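Local coordinates for protein beta-1,4-galactanase (PDB 1HJQ) that hydrolyses (1->4)-beta-D-galactosidic linkages in type I arabinogalactans, as a family 53 glycoside hydrolase from the fungus Humicola insolens, at residues A[64-69]-A[118-123]; A[130-135]-A[159-164]; A[275-280]-A[326-331]. All coordinates share one frame; numbering follows the deposited sequence.

Contact 1: A[64-69]-A[118-123]; sequences QLARRA and NRFADA
A66 meets F120 with its methyl group at the edge of the phenyl ring: CB of A66 lies in the ring plane, 3.7 Å from CE2 of F120. An alanine suits this place because F120 already bridges most of the distance between the helices, whose CA atoms at A66 and F120 are 8.5 Å apart. The ring gets there because chi1 of F120 (-74°) places CG beside the backbone N and anti to the carbonyl carbon, which swings the tip of the side chain toward helix 59-71. Nearer the surface a second, looser touch joins R67 and A123. Here NH2 of R67 stops 4.2 Å from CB of A123, the methyl lying at the edge of the guanidinium, close to its plane; the first bond of the arginine side chain does not point there, but a bend at chi3 brings the guanidinium end nearer to A123. No hydrogen bond crosses between the two segments. They belong to outer helices 59-71 and 102-123 of a TIM barrel, the helices that come just before and just after strand 75-80 in the chain. That strand forms the floor beneath the pair: A66 and F120 both rest on L76, F120 also touches I78, and I125 packs against both side chains. A large flat aromatic fits such a place, where helix, strand and loop converge. Further out, salt bridges tie helix 102-123 to its surroundings: R119 pairs with D60 of helix 59-71, and D122 with R168, whose backbone N also bonds to OD1 of N118.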
# COMPACT_ATOMS: atom_id res chain seq x y z
N GLN A 64 -16.33 1.70 7.53
CA GLN A 64 -17.10 0.46 7.61
C GLN A 64 -16.12 -0.70 7.49
O GLN A 64 -16.25 -1.71 8.20
CB GLN A 64 -18.13 0.39 6.47
CG GLN A 64 -19.48 -0.18 6.91
CD GLN A 64 -20.50 -0.20 5.78
OE1 GLN A 64 -20.74 0.83 5.14
NE2 GLN A 64 -21.10 -1.36 5.54
N LEU A 65 -15.13 -0.55 6.62
CA LEU A 65 -14.11 -1.58 6.42
C LEU A 65 -13.26 -1.78 7.66
O LEU A 65 -13.05 -2.90 8.12
CB LEU A 65 -13.21 -1.23 5.25
CG LEU A 65 -13.75 -1.56 3.86
CD1 LEU A 65 -12.70 -1.29 2.80
CD2 LEU A 65 -14.15 -3.01 3.85
N ALA A 66 -12.75 -0.68 8.19
CA ALA A 66 -11.91 -0.72 9.38
C ALA A 66 -12.62 -1.47 10.50
O ALA A 66 -12.10 -2.44 11.04
CB ALA A 66 -11.57 0.69 9.82
N ARG A 67 -13.82 -1.01 10.83
CA ARG A 67 -14.59 -1.63 11.89
C ARG A 67 -14.65 -3.14 11.65
O ARG A 67 -14.43 -3.92 12.57
CB ARG A 67 -15.99 -1.01 11.92
CG ARG A 67 -16.76 -1.27 13.19
CD ARG A 67 -18.03 -0.44 13.21
NE ARG A 67 -17.75 0.98 13.44
CZ ARG A 67 -18.50 1.97 12.97
NH1 ARG A 67 -19.56 1.70 12.22
NH2 ARG A 67 -18.19 3.23 13.24
N ARG A 68 -14.93 -3.54 10.42
CA ARG A 68 -14.99 -4.96 10.10
C ARG A 68 -13.63 -5.63 10.28
O ARG A 68 -13.52 -6.69 10.88
CB ARG A 68 -15.47 -5.17 8.66
CG ARG A 68 -16.98 -5.01 8.48
CD ARG A 68 -17.40 -5.13 7.01
NE ARG A 68 -16.97 -6.39 6.42
CZ ARG A 68 -17.28 -6.78 5.18
NH1 ARG A 68 -18.03 -5.99 4.42
NH2 ARG A 68 -16.84 -7.94 4.72
N ALA A 69 -12.59 -5.00 9.75
CA ALA A 69 -11.23 -5.53 9.85
C ALA A 69 -10.84 -5.75 11.31
O ALA A 69 -10.20 -6.75 11.65
CB ALA A 69 -10.26 -4.57 9.19
N ASN A 118 -9.00 11.80 12.81
CA ASN A 118 -9.89 11.97 13.95
C ASN A 118 -11.18 11.21 13.72
O ASN A 118 -11.89 10.84 14.65
CB ASN A 118 -10.18 13.45 14.21
CG ASN A 118 -9.09 14.13 14.99
OD1 ASN A 118 -8.55 13.56 15.94
ND2 ASN A 118 -8.76 15.36 14.62
N ARG A 119 -11.49 10.97 12.45
CA ARG A 119 -12.70 10.25 12.10
C ARG A 119 -12.59 8.82 12.64
O ARG A 119 -13.56 8.27 13.17
CB ARG A 119 -12.86 10.24 10.59
CG ARG A 119 -14.23 9.82 10.13
CD ARG A 119 -15.29 10.82 10.53
NE ARG A 119 -16.61 10.29 10.19
CZ ARG A 119 -17.08 10.17 8.95
NH1 ARG A 119 -16.35 10.55 7.91
NH2 ARG A 119 -18.28 9.63 8.75
N PHE A 120 -11.41 8.23 12.51
CA PHE A 120 -11.18 6.88 13.02
C PHE A 120 -11.09 6.90 14.54
O PHE A 120 -11.65 6.04 15.22
CB PHE A 120 -9.89 6.29 12.44
CG PHE A 120 -10.00 5.88 11.01
CD1 PHE A 120 -9.63 6.75 9.99
CD2 PHE A 120 -10.51 4.63 10.68
CE1 PHE A 120 -9.77 6.38 8.65
CE2 PHE A 120 -10.65 4.25 9.34
CZ PHE A 120 -10.28 5.12 8.33
N ALA A 121 -10.39 7.89 15.08
CA ALA A 121 -10.23 8.03 16.52
C ALA A 121 -11.59 8.12 17.20
O ALA A 121 -11.87 7.38 18.15
CB ALA A 121 -9.42 9.28 16.83
N ASP A 122 -12.44 9.02 16.71
CA ASP A 122 -13.76 9.20 17.28
C ASP A 122 -14.62 7.95 17.11
O ASP A 122 -15.52 7.69 17.91
CB ASP A 122 -14.47 10.39 16.62
CG ASP A 122 -13.74 11.70 16.84
OD1 ASP A 122 -12.90 11.78 17.77
OD2 ASP A 122 -14.02 12.66 16.08
N ALA A 123 -14.33 7.18 16.07
CA ALA A 123 -15.08 5.96 15.79
C ALA A 123 -14.56 4.82 16.65
O ALA A 123 -15.16 3.75 16.69
CB ALA A 123 -14.96 5.61 14.34

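Contact 2: A[130-135]-A[159-164]; sequences VSIGNE and SAAWGV
I132 and A160 make the close part of this contact, CG2 of the isoleucine lying 3.8 Å from CB of the alanine. With chi1 at 44°, CG1 of I132 falls between the backbone N and the carbonyl carbon while CG2 stands anti to that carbon; CG2 thus settles against A160, and CD1 comes to 4.5 Å from CB of A161. The axes of the short segments 130-132 and 159-164 pass 9.1 Å apart and run nearly antiparallel, at 153°; small alanines suit so close a face. The V130 end is looser: CG1 of V130 and CG2 of V164 are 4.4 Å apart, a grazing touch of branched, buried side chains. On its far flank the helix turns W162 to solvent.

Past I132, the centre of an inverse gamma turn, comes G133, where a side chain would collide with the preceding carbonyl O. OG of S131 donates to O of G133 (2.9 Å), a bond within the turn that leads on to E135, the probable proton donor. Strand 129-132 lies between barrel strands 75-80 and 174-179, hydrogen-bonded to both; helix 102-123 flanks the contact, bringing M117 to V130, L109 to A160 and T113 to V164.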
# COMPACT_ATOMS: atom_id res chain seq x y z
N VAL A 130 -0.09 4.65 8.48
CA VAL A 130 -0.69 5.64 7.60
C VAL A 130 0.34 6.10 6.59
O VAL A 130 1.41 6.58 6.96
CB VAL A 130 -1.15 6.91 8.35
CG1 VAL A 130 -1.93 7.82 7.41
CG2 VAL A 130 -1.99 6.55 9.54
N SER A 131 0.05 5.94 5.30
CA SER A 131 0.98 6.41 4.29
C SER A 131 0.42 7.74 3.83
O SER A 131 -0.75 7.84 3.46
CB SER A 131 1.09 5.44 3.10
OG SER A 131 -0.05 5.49 2.27
N ILE A 132 1.23 8.78 3.91
CA ILE A 132 0.79 10.09 3.48
C ILE A 132 1.04 10.20 1.98
O ILE A 132 1.97 10.88 1.53
CB ILE A 132 1.53 11.19 4.26
CG1 ILE A 132 3.02 10.85 4.35
CG2 ILE A 132 0.93 11.31 5.65
CD1 ILE A 132 3.84 11.92 5.04
N GLY A 133 0.21 9.52 1.21
CA GLY A 133 0.34 9.53 -0.23
C GLY A 133 0.44 8.10 -0.74
O GLY A 133 0.60 7.18 0.06
N ASN A 134 0.34 7.92 -2.06
CA ASN A 134 0.43 6.60 -2.66
C ASN A 134 1.38 6.61 -3.86
O ASN A 134 1.09 7.23 -4.88
CB ASN A 134 -0.94 6.12 -3.13
CG ASN A 134 -0.93 4.68 -3.59
OD1 ASN A 134 -0.89 3.76 -2.77
ND2 ASN A 134 -0.93 4.47 -4.91
N GLU A 135 2.50 5.91 -3.73
CA GLU A 135 3.50 5.85 -4.81
C GLU A 135 3.78 7.27 -5.30
O GLU A 135 3.69 7.55 -6.49
CB GLU A 135 2.99 5.00 -5.98
CG GLU A 135 2.69 3.54 -5.64
CD GLU A 135 2.58 2.65 -6.88
OE1 GLU A 135 1.85 3.02 -7.83
OE2 GLU A 135 3.20 1.57 -6.91
N SER A 159 3.11 18.91 6.60
CA SER A 159 1.75 19.24 7.02
C SER A 159 0.90 17.99 7.20
O SER A 159 0.16 17.87 8.18
CB SER A 159 1.09 20.15 5.99
OG SER A 159 1.77 21.39 5.89
N ALA A 160 1.01 17.06 6.25
CA ALA A 160 0.25 15.81 6.32
C ALA A 160 0.68 14.97 7.51
O ALA A 160 -0.15 14.41 8.22
CB ALA A 160 0.44 15.03 5.04
N ALA A 161 1.99 14.89 7.72
CA ALA A 161 2.52 14.11 8.84
C ALA A 161 1.92 14.63 10.14
O ALA A 161 1.54 13.85 11.01
CB ALA A 161 4.02 14.22 8.88
N TRP A 162 1.83 15.95 10.26
CA TRP A 162 1.30 16.54 11.47
C TRP A 162 -0.20 16.47 11.60
O TRP A 162 -0.73 16.55 12.71
CB TRP A 162 1.79 17.98 11.62
CG TRP A 162 3.17 17.98 12.16
CD1 TRP A 162 4.33 17.77 11.47
CD2 TRP A 162 3.53 18.01 13.54
NE1 TRP A 162 5.39 17.65 12.34
CE2 TRP A 162 4.92 17.79 13.62
CE3 TRP A 162 2.80 18.18 14.73
CZ2 TRP A 162 5.61 17.74 14.83
CZ3 TRP A 162 3.49 18.13 15.95
CH2 TRP A 162 4.88 17.91 15.98
N GLY A 163 -0.89 16.30 10.49
CA GLY A 163 -2.33 16.17 10.57
C GLY A 163 -2.55 14.88 11.35
O GLY A 163 -3.52 14.74 12.10
N VAL A 164 -1.62 13.95 11.19
CA VAL A 164 -1.69 12.67 11.88
C VAL A 164 -1.24 12.88 13.32
O VAL A 164 -1.90 12.44 14.26
CB VAL A 164 -0.75 11.63 11.23
CG1 VAL A 164 -0.85 10.30 11.97
CG2 VAL A 164 -1.11 11.46 9.76

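Contact 3: A[275-280]-A[326-331]; sequences QYIQSV and LSVFHR
The side chains of Q278 and R331 cross at about a right angle, the amide end of Q278 lying against the chain of R331. NE2 of Q278 comes to 3.5 Å from CB of R331, while OE1 of Q278 lies 3.6 Å from NE of R331, at the edge of the guanidinium and near its plane. The amide and guanidinium planes are turned 52° apart, and the pair packs without a hydrogen bond. Glutamine reaches this place because its CG stands anti to the backbone N (chi1 -174°) and the chain then bends at chi2, bringing its end toward the other segment; the bend at chi3 of R331 carries the guanidinium round beside OE1. With an alanine here in place of the glutamine, CB and CD of R331 would probably lose the amide that covers them, opening a gap at the rim and leaving the arginine freer to turn.

Deeper in, the contact is aliphatic. V328 has CG1 between its backbone N and carbonyl carbon (chi1 63°), facing I277, whose CG2 lies 4.0 Å from CG1 of V328. CD1 of I277, carried out by an extended chi2, also comes to 4.1 Å from CG1 of V328. The valine's other branch, CG2 of V328, approaches CB of Q278 at 4.4 Å, so this beta-branched residue meets both neighbours.

I277 and F329 both touch Y295 of strand 290-296, and O of F329 accepts from NZ of K5 on strand 4-8. The C-terminal segment thus packs beside outer helix 270-286 where the last and first strands meet, the seam at which a TIM barrel closes.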
# COMPACT_ATOMS: atom_id res chain seq x y z
N GLN A 275 5.62 -19.36 -3.41
CA GLN A 275 7.06 -19.28 -3.59
C GLN A 275 7.52 -17.82 -3.70
O GLN A 275 8.44 -17.40 -3.00
CB GLN A 275 7.43 -20.04 -4.86
CG GLN A 275 8.88 -20.40 -5.03
CD GLN A 275 9.09 -21.24 -6.27
OE1 GLN A 275 8.32 -22.17 -6.56
NE2 GLN A 275 10.14 -20.92 -7.03
N TYR A 276 6.86 -17.05 -4.56
CA TYR A 276 7.22 -15.65 -4.76
C TYR A 276 6.98 -14.78 -3.53
O TYR A 276 7.85 -14.03 -3.12
CB TYR A 276 6.45 -15.05 -5.95
CG TYR A 276 6.83 -13.62 -6.26
CD1 TYR A 276 7.97 -13.31 -7.00
CD2 TYR A 276 6.04 -12.56 -5.80
CE1 TYR A 276 8.31 -11.98 -7.30
CE2 TYR A 276 6.37 -11.24 -6.08
CZ TYR A 276 7.50 -10.95 -6.83
OH TYR A 276 7.79 -9.64 -7.11
N ILE A 277 5.78 -14.88 -2.96
CA ILE A 277 5.45 -14.09 -1.79
C ILE A 277 6.40 -14.40 -0.65
O ILE A 277 6.78 -13.52 0.11
CB ILE A 277 4.00 -14.36 -1.33
CG1 ILE A 277 3.03 -13.91 -2.43
CG2 ILE A 277 3.71 -13.61 -0.03
CD1 ILE A 277 1.59 -14.27 -2.16
N GLN A 278 6.81 -15.66 -0.56
CA GLN A 278 7.72 -16.07 0.50
C GLN A 278 9.14 -15.54 0.25
O GLN A 278 9.82 -15.12 1.18
CB GLN A 278 7.72 -17.59 0.62
CG GLN A 278 8.54 -18.14 1.78
CD GLN A 278 7.85 -19.30 2.49
OE1 GLN A 278 7.31 -20.22 1.84
NE2 GLN A 278 7.86 -19.27 3.82
N SER A 279 9.57 -15.55 -1.01
CA SER A 279 10.90 -15.04 -1.36
C SER A 279 11.00 -13.56 -1.03
O SER A 279 12.00 -13.09 -0.49
CB SER A 279 11.18 -15.22 -2.85
OG SER A 279 11.15 -16.58 -3.21
N VAL A 280 9.94 -12.82 -1.38
CA VAL A 280 9.89 -11.39 -1.13
C VAL A 280 9.91 -11.13 0.37
O VAL A 280 10.54 -10.18 0.83
CB VAL A 280 8.62 -10.78 -1.76
CG1 VAL A 280 8.55 -9.29 -1.45
CG2 VAL A 280 8.64 -11.01 -3.25
N LEU A 326 -3.13 -18.53 -0.36
CA LEU A 326 -3.48 -17.48 0.59
C LEU A 326 -2.92 -17.77 1.99
O LEU A 326 -2.66 -16.85 2.77
CB LEU A 326 -5.00 -17.33 0.69
CG LEU A 326 -5.62 -15.93 0.82
CD1 LEU A 326 -6.94 -16.05 1.60
CD2 LEU A 326 -4.68 -14.97 1.52
N SER A 327 -2.74 -19.05 2.31
CA SER A 327 -2.25 -19.43 3.63
C SER A 327 -0.75 -19.27 3.79
O SER A 327 -0.17 -19.73 4.77
CB SER A 327 -2.63 -20.88 3.95
OG SER A 327 -1.90 -21.78 3.14
N VAL A 328 -0.11 -18.62 2.82
CA VAL A 328 1.33 -18.38 2.90
C VAL A 328 1.58 -17.35 4.02
O VAL A 328 2.68 -17.23 4.54
CB VAL A 328 1.89 -17.82 1.55
CG1 VAL A 328 1.28 -16.46 1.24
CG2 VAL A 328 3.40 -17.69 1.64
N PHE A 329 0.53 -16.63 4.39
CA PHE A 329 0.65 -15.63 5.43
C PHE A 329 0.95 -16.24 6.80
O PHE A 329 1.30 -15.53 7.74
CB PHE A 329 -0.61 -14.77 5.47
CG PHE A 329 -0.70 -13.80 4.33
CD1 PHE A 329 0.17 -12.71 4.27
CD2 PHE A 329 -1.60 -13.99 3.29
CE1 PHE A 329 0.13 -11.83 3.19
CE2 PHE A 329 -1.65 -13.12 2.21
CZ PHE A 329 -0.77 -12.03 2.16
N HIS A 330 0.83 -17.57 6.89
CA HIS A 330 1.14 -18.27 8.13
C HIS A 330 2.66 -18.44 8.18
O HIS A 330 3.29 -18.16 9.21
CB HIS A 330 0.50 -19.67 8.16
CG HIS A 330 -0.97 -19.67 8.45
ND1 HIS A 330 -1.52 -19.01 9.53
CD2 HIS A 330 -2.00 -20.29 7.83
CE1 HIS A 330 -2.82 -19.22 9.56
NE2 HIS A 330 -3.14 -19.99 8.54
N ARG A 331 3.25 -18.88 7.07
CA ARG A 331 4.69 -19.11 6.97
C ARG A 331 5.60 -17.89 7.05
O ARG A 331 6.81 -18.04 7.24
CB ARG A 331 5.01 -19.87 5.68
CG ARG A 331 4.79 -21.37 5.78
CD ARG A 331 5.35 -22.11 4.56
NE ARG A 331 4.54 -21.93 3.37
CZ ARG A 331 3.22 -22.14 3.33
NH1 ARG A 331 2.58 -22.53 4.43
NH2 ARG A 331 2.55 -21.96 2.20

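Contact 2 is the core member: all its touching residues are buried, and it joins a barrel strand to an outer helix by aliphatic groups. Contact 1 pairs two outer helices of the barrel; contact 3 sets the C-terminal segment against one. Both have a buried hydrophobic layer inside and an arginine toward solvent; the inner partner is aromatic in the first and beta-branched in the third, and only the third adds an amide beside its arginine. None has a hydrogen bond between its segments. Helix 102-123 links contacts 1 and 2, carrying 118-123 and followed in the chain by strand 129-132, although their centres are 17 Å apart. Contact 3 lies across the chain's centre from contact 2, about 29 Å away between centres.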